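PDB 4GPS: decapping and exoribonuclease protein 1 from Kluyveromyces lactis, which removes NAD caps and N7-methylguanosine caps from RNA 5' ends and degrades RNA in the 5'-3' direction, using a divalent metal cation. Local coordinates for residues F240-L245 / I294-H299; D325-F330 / E339-Y344. One frame throughout, in Å; residues are numbered along the deposited sequence.

Contact 1 comes first along the chain, setting helix 233-246 against strand 290-297; contact 2 follows after helix 305-319 and is the hairpin of strands 325-331 and 338-344. Their centres lie about 9 Å apart, on the same side of the chain's centre. Strand 290-297 runs parallel to strand 325-331, and the backbone bonds them directly: Gly329 N lies 2.9 Å from Lys295 O, and Ser297 N lies 3.0 Å from Gly329 O. Contact 1 carries metal- and probable substrate-binding residues of the nuclease core, while contact 2 extends the sheet from this active-site strand. At the far end of 294-299, His299 reaches Glu339 and Gln340.

Contact 1 of 2, residues F240-L245 / I294-H299; sequences FALEDL and IKSSVH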
ATOM      1  N   PHE A 240      -0.113   4.454  16.304  1.00 47.92           N
ATOM      2  CA  PHE A 240       0.305   5.859  16.290  1.00 51.04           C
ATOM      3  C   PHE A 240       1.401   6.080  17.327  1.00 48.94           C
ATOM      4  O   PHE A 240       2.379   6.777  17.048  1.00 46.03           O
ATOM      5  CB  PHE A 240      -0.866   6.811  16.577  1.00 62.09           C
ATOM      6  CG  PHE A 240      -1.816   6.956  15.422  1.00 73.49           C
ATOM      7  CD1 PHE A 240      -1.367   7.441  14.196  1.00 78.53           C
ATOM      8  CD2 PHE A 240      -3.149   6.556  15.545  1.00 79.56           C
ATOM      9  CE1 PHE A 240      -2.230   7.522  13.099  1.00 83.19           C
ATOM     10  CE2 PHE A 240      -4.023   6.629  14.461  1.00 81.45           C
ATOM     11  CZ  PHE A 240      -3.565   7.110  13.234  1.00 83.07           C
ATOM     12  N   ALA A 241       1.243   5.481  18.511  1.00 44.36           N
ATOM     13  CA  ALA A 241       2.249   5.600  19.555  1.00 45.20           C
ATOM     14  C   ALA A 241       3.592   5.009  19.094  1.00 46.95           C
ATOM     15  O   ALA A 241       4.648   5.565  19.379  1.00 47.43           O
ATOM     16  CB  ALA A 241       1.780   4.901  20.827  1.00 41.87           C
ATOM     17  N   LEU A 242       3.560   3.888  18.378  1.00 49.04           N
ATOM     18  CA  LEU A 242       4.815   3.292  17.920  1.00 48.32           C
ATOM     19  C   LEU A 242       5.525   4.253  16.944  1.00 48.26           C
ATOM     20  O   LEU A 242       6.726   4.510  17.092  1.00 48.03           O
ATOM     21  CB  LEU A 242       4.575   1.915  17.269  1.00 42.01           C
ATOM     22  CG  LEU A 242       5.822   1.300  16.616  1.00 38.14           C
ATOM     23  CD1 LEU A 242       6.894   0.998  17.666  1.00 40.61           C
ATOM     24  CD2 LEU A 242       5.439   0.047  15.910  1.00 39.70           C
ATOM     25  N   GLU A 243       4.790   4.792  15.970  1.00 47.89           N
ATOM     26  CA  GLU A 243       5.362   5.751  15.017  1.00 50.22           C
ATOM     27  C   GLU A 243       5.902   6.963  15.799  1.00 52.02           C
ATOM     28  O   GLU A 243       7.024   7.442  15.565  1.00 49.54           O
ATOM     29  CB  GLU A 243       4.284   6.195  14.016  1.00 51.49           C
ATOM     30  CG  GLU A 243       3.909   5.062  13.043  1.00 60.51           C
ATOM     31  CD  GLU A 243       2.603   5.259  12.291  1.00 63.06           C
ATOM     32  OE1 GLU A 243       2.196   4.314  11.566  1.00 60.98           O
ATOM     33  OE2 GLU A 243       1.991   6.348  12.419  1.00 66.88           O
ATOM     34  N   ASP A 244       5.103   7.431  16.750  1.00 51.60           N
ATOM     35  CA  ASP A 244       5.469   8.576  17.580  1.00 56.71           C
ATOM     36  C   ASP A 244       6.821   8.369  18.264  1.00 53.13           C
ATOM     37  O   ASP A 244       7.690   9.235  18.220  1.00 53.40           O
ATOM     38  CB  ASP A 244       4.396   8.804  18.640  1.00 66.71           C
ATOM     39  CG  ASP A 244       4.214  10.267  18.972  1.00 77.37           C
ATOM     40  OD1 ASP A 244       5.220  10.928  19.322  1.00 80.04           O
ATOM     41  OD2 ASP A 244       3.061  10.754  18.885  1.00 85.10           O
ATOM     42  N   LEU A 245       6.978   7.212  18.898  1.00 48.46           N
ATOM     43  CA  LEU A 245       8.206   6.826  19.593  1.00 44.74           C
ATOM     44  C   LEU A 245       9.461   6.659  18.679  1.00 43.00           C
ATOM     45  O   LEU A 245      10.568   6.983  19.092  1.00 45.01           O
ATOM     46  CB  LEU A 245       7.925   5.519  20.369  1.00 44.21           C
ATOM     47  CG  LEU A 245       9.058   4.810  21.115  1.00 47.94           C
ATOM     48  CD1 LEU A 245       9.462   5.661  22.350  1.00 38.50           C
ATOM     49  CD2 LEU A 245       8.592   3.403  21.531  1.00 39.94           C
ATOM     50  N   ILE A 294       6.625   1.958   9.168  1.00 42.64           N
ATOM     51  CA  ILE A 294       6.474   1.431  10.509  1.00 42.69           C
ATOM     52  C   ILE A 294       5.152   0.678  10.724  1.00 44.63           C
ATOM     53  O   ILE A 294       4.067   1.183  10.420  1.00 43.65           O
ATOM     54  CB  ILE A 294       6.602   2.610  11.495  1.00 44.89           C
ATOM     55  CG1 ILE A 294       7.959   3.282  11.243  1.00 42.84           C
ATOM     56  CG2 ILE A 294       6.408   2.146  12.959  1.00 38.92           C
ATOM     57  CD1 ILE A 294       8.216   4.467  12.098  1.00 42.61           C
ATOM     58  N   LYS A 295       5.268  -0.544  11.232  1.00 43.61           N
ATOM     59  CA  LYS A 295       4.099  -1.390  11.500  1.00 45.11           C
ATOM     60  C   LYS A 295       4.128  -1.861  12.958  1.00 43.27           C
ATOM     61  O   LYS A 295       5.190  -2.223  13.499  1.00 43.03           O
ATOM     62  CB  LYS A 295       4.075  -2.615  10.562  1.00 36.56           C
ATOM     63  CG  LYS A 295       3.853  -2.297   9.097  1.00 47.38           C
ATOM     64  CD  LYS A 295       2.446  -1.748   8.848  1.00 45.43           C
ATOM     65  CE  LYS A 295       2.234  -1.440   7.403  1.00 48.73           C
ATOM     66  NZ  LYS A 295       0.892  -0.885   7.148  1.00 55.42           N
ATOM     67  N   SER A 296       2.958  -1.823  13.578  1.00 42.91           N
ATOM     68  CA  SER A 296       2.771  -2.264  14.950  1.00 45.41           C
ATOM     69  C   SER A 296       2.186  -3.680  14.872  1.00 45.52           C
ATOM     70  O   SER A 296       1.219  -3.911  14.160  1.00 41.19           O
ATOM     71  CB  SER A 296       1.786  -1.334  15.651  1.00 45.80           C
ATOM     72  OG  SER A 296       1.510  -1.779  16.960  1.00 48.71           O
ATOM     73  N   SER A 297       2.756  -4.634  15.601  1.00 46.76           N
ATOM     74  CA  SER A 297       2.223  -5.992  15.537  1.00 43.59           C
ATOM     75  C   SER A 297       2.444  -6.829  16.795  1.00 44.07           C
ATOM     76  O   SER A 297       3.235  -6.502  17.673  1.00 43.83           O
ATOM     77  CB  SER A 297       2.869  -6.722  14.350  1.00 45.93           C
ATOM     78  OG  SER A 297       2.189  -7.909  14.014  1.00 47.25           O
ATOM     79  N   VAL A 298       1.722  -7.926  16.869  1.00 41.46           N
ATOM     80  CA  VAL A 298       1.913  -8.859  17.957  1.00 42.88           C
ATOM     81  C   VAL A 298       2.759  -9.936  17.203  1.00 46.24           C
ATOM     82  O   VAL A 298       2.704  -9.985  15.964  1.00 45.87           O
ATOM     83  CB  VAL A 298       0.514  -9.338  18.417  1.00 43.44           C
ATOM     84  CG1 VAL A 298       0.230 -10.713  17.954  1.00 39.43           C
ATOM     85  CG2 VAL A 298       0.371  -9.136  19.901  1.00 45.07           C
ATOM     86  N   HIS A 299       3.573 -10.745  17.884  1.00 45.52           N
ATOM     87  CA  HIS A 299       4.361 -11.763  17.166  1.00 47.59           C
ATOM     88  C   HIS A 299       3.499 -12.577  16.185  1.00 46.14           C
ATOM     89  O   HIS A 299       2.359 -12.933  16.478  1.00 44.55           O
ATOM     90  CB  HIS A 299       5.126 -12.677  18.146  1.00 43.81           C
ATOM     91  CG  HIS A 299       6.406 -12.063  18.655  1.00 47.64           C
ATOM     92  ND1 HIS A 299       7.511 -11.857  17.845  1.00 45.56           N
ATOM     93  CD2 HIS A 299       6.733 -11.551  19.868  1.00 43.55           C
ATOM     94  CE1 HIS A 299       8.457 -11.245  18.538  1.00 45.24           C
ATOM     95  NE2 HIS A 299       8.012 -11.048  19.767  1.00 49.63           N
TER
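Leu242 lays its CD2 methyl over the backbone of strand 290-297, 3.3 Å from Lys295 O and 3.7 Å from Ser296 CA. With CG opposite the backbone N (chi1 173°), its isobutyl group extends from the helix toward the strand, and CD2 also meets Ile294 CG2 at 3.7 Å. Ile294 CG2 also lies 3.8 Å from Glu243 CG, so it touches the end of one helical side chain and the CG of the next. The N-to-C directions of the helix and strand segments differ by 132°, their axes 8.0 Å apart at closest approach.

Glu293, Ile294 and Lys295 form the (D/E)XK element of the PD-(D/E)XK nuclease fold, and Asp282 on the adjacent strand supplies the preceding acid. Glu243, Asp282, Glu293 and Ile294 bind a divalent metal cation. Beyond CG the Glu243 chain is extended, which carries OE1 to 3.8 Å from Ile294 O; this spacing is consistent with the carboxylate and the carbonyl oxygen serving one metal ion. Asp282 OD2 accepts a hydrogen bond from Ile294 N and so ties the strand backbone to a second metal ligand. Lys295, probably a substrate ligand, starts away from the helix; its NZ remains 6.9 Å from Glu243 OE1, and its side chain lies beside Gln317 and beside a citrate that probably comes from the crystallisation liquor.

Further along, Ser296 CB approaches Leu242 CD2 at 3.9 Å, while Ser296 OG hydrogen-bonds Thr238 OG1, a polar link from the strand to an earlier turn of helix 233-246. Ile294 also packs against Ile247, just beyond the helix.

Contact 2 of 2, residues D325-F330 / E339-Y344; sequences DLLIGF and EQLKAY
A classic beta bulge interrupts the hairpin at Phe330, which faces both Glu339 and Gln340. Phe330 O accepts a bond from Glu339 N at 2.7 Å and a weak one from Gln340 N, while Phe330 N donates to Gln340 O. The antiparallel pairing beyond is regular, with Ile328-Lys342 and Leu326-Tyr344 as hydrogen-bonded pairs.

Leu326, Ile328, Phe330 and Tyr344 share one face. Tyr344 has CG opposite its carbonyl carbon (chi1 -69°), and its ring runs toward Phe330, where OH approaches Phe330 CZ at 3.6 Å; the two rings meet rim to rim. Ile328 CD1 comes obliquely to Tyr344 CE2 at 3.5 Å, and Ile328 CG2 lies above one face of the Phe330 ring, toward its rim. Putting an alanine at Tyr344 would probably deprive Ile328 CD1 of its aromatic neighbour and leave Phe330 CZ without the hydroxyl it meets. His299 stacks on Phe330, and the ring of Phe300 meets that of Phe330 at close to a right angle.

Leu326 and Ile328 pack against Met314 of helix 305-319, Leu327 and Ala343 against Ile120 of helix 114-122, and strand 325-331 lies between strands 290-297 and 338-344.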
ATOM      1  N   ASP A 325      11.915   0.225   3.121  1.00 44.44           N
ATOM      2  CA  ASP A 325      12.103  -0.871   4.063  1.00 44.48           C
ATOM      3  C   ASP A 325      10.982  -0.851   5.080  1.00 45.04           C
ATOM      4  O   ASP A 325      10.247   0.141   5.201  1.00 41.07           O
ATOM      5  CB  ASP A 325      13.455  -0.773   4.776  1.00 44.17           C
ATOM      6  CG  ASP A 325      14.613  -1.182   3.879  1.00 51.37           C
ATOM      7  OD1 ASP A 325      14.381  -1.904   2.882  1.00 54.15           O
ATOM      8  OD2 ASP A 325      15.762  -0.797   4.171  1.00 53.10           O
ATOM      9  N   LEU A 326      10.839  -1.958   5.792  1.00 43.41           N
ATOM     10  CA  LEU A 326       9.834  -2.062   6.824  1.00 40.41           C
ATOM     11  C   LEU A 326      10.539  -2.152   8.148  1.00 39.40           C
ATOM     12  O   LEU A 326      11.636  -2.689   8.241  1.00 39.28           O
ATOM     13  CB  LEU A 326       9.004  -3.325   6.643  1.00 40.04           C
ATOM     14  CG  LEU A 326       7.967  -3.295   5.535  1.00 44.00           C
ATOM     15  CD1 LEU A 326       7.539  -4.701   5.153  1.00 47.35           C
ATOM     16  CD2 LEU A 326       6.791  -2.530   6.021  1.00 46.57           C
ATOM     17  N   LEU A 327       9.901  -1.604   9.170  1.00 38.86           N
ATOM     18  CA  LEU A 327      10.397  -1.662  10.532  1.00 41.08           C
ATOM     19  C   LEU A 327       9.167  -2.070  11.367  1.00 44.35           C
ATOM     20  O   LEU A 327       8.135  -1.384  11.393  1.00 45.16           O
ATOM     21  CB  LEU A 327      10.938  -0.311  10.991  1.00 41.01           C
ATOM     22  CG  LEU A 327      11.421  -0.285  12.451  1.00 45.05           C
ATOM     23  CD1 LEU A 327      12.571  -1.316  12.653  1.00 35.26           C
ATOM     24  CD2 LEU A 327      11.876   1.166  12.820  1.00 41.97           C
ATOM     25  N   ILE A 328       9.265  -3.213  12.020  1.00 38.57           N
ATOM     26  CA  ILE A 328       8.158  -3.701  12.794  1.00 35.85           C
ATOM     27  C   ILE A 328       8.427  -3.667  14.289  1.00 39.87           C
ATOM     28  O   ILE A 328       9.514  -4.035  14.764  1.00 39.39           O
ATOM     29  CB  ILE A 328       7.817  -5.120  12.352  1.00 35.35           C
ATOM     30  CG1 ILE A 328       7.296  -5.051  10.923  1.00 33.81           C
ATOM     31  CG2 ILE A 328       6.820  -5.780  13.330  1.00 34.66           C
ATOM     32  CD1 ILE A 328       6.890  -6.388  10.351  1.00 38.87           C
ATOM     33  N   GLY A 329       7.439  -3.166  15.018  1.00 37.84           N
ATOM     34  CA  GLY A 329       7.538  -3.115  16.461  1.00 41.99           C
ATOM     35  C   GLY A 329       6.579  -4.157  17.019  1.00 42.64           C
ATOM     36  O   GLY A 329       5.357  -4.013  16.890  1.00 42.83           O
ATOM     37  N   PHE A 330       7.120  -5.216  17.607  1.00 40.66           N
ATOM     38  CA  PHE A 330       6.279  -6.265  18.165  1.00 41.70           C
ATOM     39  C   PHE A 330       6.038  -5.943  19.615  1.00 41.80           C
ATOM     40  O   PHE A 330       6.966  -5.612  20.356  1.00 43.30           O
ATOM     41  CB  PHE A 330       6.959  -7.632  18.046  1.00 39.60           C
ATOM     42  CG  PHE A 330       7.227  -8.057  16.632  1.00 39.49           C
ATOM     43  CD1 PHE A 330       8.438  -7.782  16.028  1.00 42.30           C
ATOM     44  CD2 PHE A 330       6.279  -8.776  15.914  1.00 41.67           C
ATOM     45  CE1 PHE A 330       8.704  -8.225  14.719  1.00 40.93           C
ATOM     46  CE2 PHE A 330       6.540  -9.216  14.609  1.00 38.47           C
ATOM     47  CZ  PHE A 330       7.756  -8.936  14.019  1.00 35.60           C
ATOM     48  N   GLU A 339       8.350  -5.042  22.617  1.00 45.63           N
ATOM     49  CA  GLU A 339       9.329  -6.092  22.945  1.00 45.21           C
ATOM     50  C   GLU A 339      10.489  -6.237  21.991  1.00 44.64           C
ATOM     51  O   GLU A 339      11.571  -6.658  22.379  1.00 48.51           O
ATOM     52  CB  GLU A 339       8.655  -7.455  23.008  1.00 44.59           C
ATOM     53  CG  GLU A 339       8.161  -7.871  24.356  1.00 48.81           C
ATOM     54  CD  GLU A 339       7.549  -9.256  24.310  1.00 57.72           C
ATOM     55  OE1 GLU A 339       7.048  -9.717  25.357  1.00 63.44           O
ATOM     56  OE2 GLU A 339       7.568  -9.882  23.222  1.00 62.18           O
ATOM     57  N   GLN A 340      10.265  -5.900  20.735  1.00 42.86           N
ATOM     58  CA  GLN A 340      11.312  -6.064  19.753  1.00 42.96           C
ATOM     59  C   GLN A 340      11.048  -5.199  18.534  1.00 46.35           C
ATOM     60  O   GLN A 340       9.900  -5.020  18.108  1.00 51.04           O
ATOM     61  CB  GLN A 340      11.376  -7.552  19.350  1.00 41.93           C
ATOM     62  CG  GLN A 340      12.299  -7.904  18.199  1.00 43.07           C
ATOM     63  CD  GLN A 340      12.148  -9.380  17.765  1.00 54.38           C
ATOM     64  OE1 GLN A 340      11.228 -10.092  18.216  1.00 58.48           O
ATOM     65  NE2 GLN A 340      13.034  -9.836  16.876  1.00 52.23           N
ATOM     66  N   LEU A 341      12.122  -4.639  18.006  1.00 43.53           N
ATOM     67  CA  LEU A 341      12.077  -3.846  16.805  1.00 43.91           C
ATOM     68  C   LEU A 341      12.837  -4.682  15.788  1.00 43.30           C
ATOM     69  O   LEU A 341      13.935  -5.155  16.081  1.00 47.90           O
ATOM     70  CB  LEU A 341      12.822  -2.536  16.996  1.00 46.80           C
ATOM     71  CG  LEU A 341      12.057  -1.364  17.565  1.00 50.17           C
ATOM     72  CD1 LEU A 341      12.996  -0.145  17.593  1.00 45.91           C
ATOM     73  CD2 LEU A 341      10.836  -1.103  16.706  1.00 43.14           C
ATOM     74  N   LYS A 342      12.279  -4.862  14.600  1.00 41.61           N
ATOM     75  CA  LYS A 342      12.968  -5.647  13.592  1.00 41.84           C
ATOM     76  C   LYS A 342      12.775  -5.069  12.220  1.00 40.56           C
ATOM     77  O   LYS A 342      11.646  -4.845  11.787  1.00 40.79           O
ATOM     78  CB  LYS A 342      12.486  -7.104  13.588  1.00 42.97           C
ATOM     79  CG  LYS A 342      13.456  -8.059  12.901  1.00 45.12           C
ATOM     80  CD  LYS A 342      12.926  -9.481  12.855  1.00 54.97           C
ATOM     81  CE  LYS A 342      14.040 -10.495  12.523  1.00 63.22           C
ATOM     82  NZ  LYS A 342      14.737 -10.219  11.250  1.00 57.84           N
ATOM     83  N   ALA A 343      13.888  -4.834  11.536  1.00 42.20           N
ATOM     84  CA  ALA A 343      13.860  -4.286  10.174  1.00 44.12           C
ATOM     85  C   ALA A 343      13.631  -5.397   9.125  1.00 45.05           C
ATOM     86  O   ALA A 343      14.045  -6.543   9.310  1.00 48.12           O
ATOM     87  CB  ALA A 343      15.191  -3.540   9.888  1.00 36.26           C
ATOM     88  N   TYR A 344      12.956  -5.067   8.031  1.00 45.40           N
ATOM     89  CA  TYR A 344      12.733  -6.053   6.980  1.00 45.67           C
ATOM     90  C   TYR A 344      12.864  -5.372   5.661  1.00 48.61           C
ATOM     91  O   TYR A 344      12.329  -4.278   5.479  1.00 53.97           O
ATOM     92  CB  TYR A 344      11.316  -6.634   7.019  1.00 43.56           C
ATOM     93  CG  TYR A 344      11.002  -7.524   8.199  1.00 44.09           C
ATOM     94  CD1 TYR A 344      11.197  -8.892   8.136  1.00 43.76           C
ATOM     95  CD2 TYR A 344      10.471  -6.991   9.367  1.00 44.35           C
ATOM     96  CE1 TYR A 344      10.859  -9.699   9.195  1.00 41.59           C
ATOM     97  CE2 TYR A 344      10.142  -7.791  10.430  1.00 45.33           C
ATOM     98  CZ  TYR A 344      10.334  -9.145  10.340  1.00 42.51           C
ATOM     99  OH  TYR A 344      10.025  -9.943  11.421  1.00 47.23           O
TER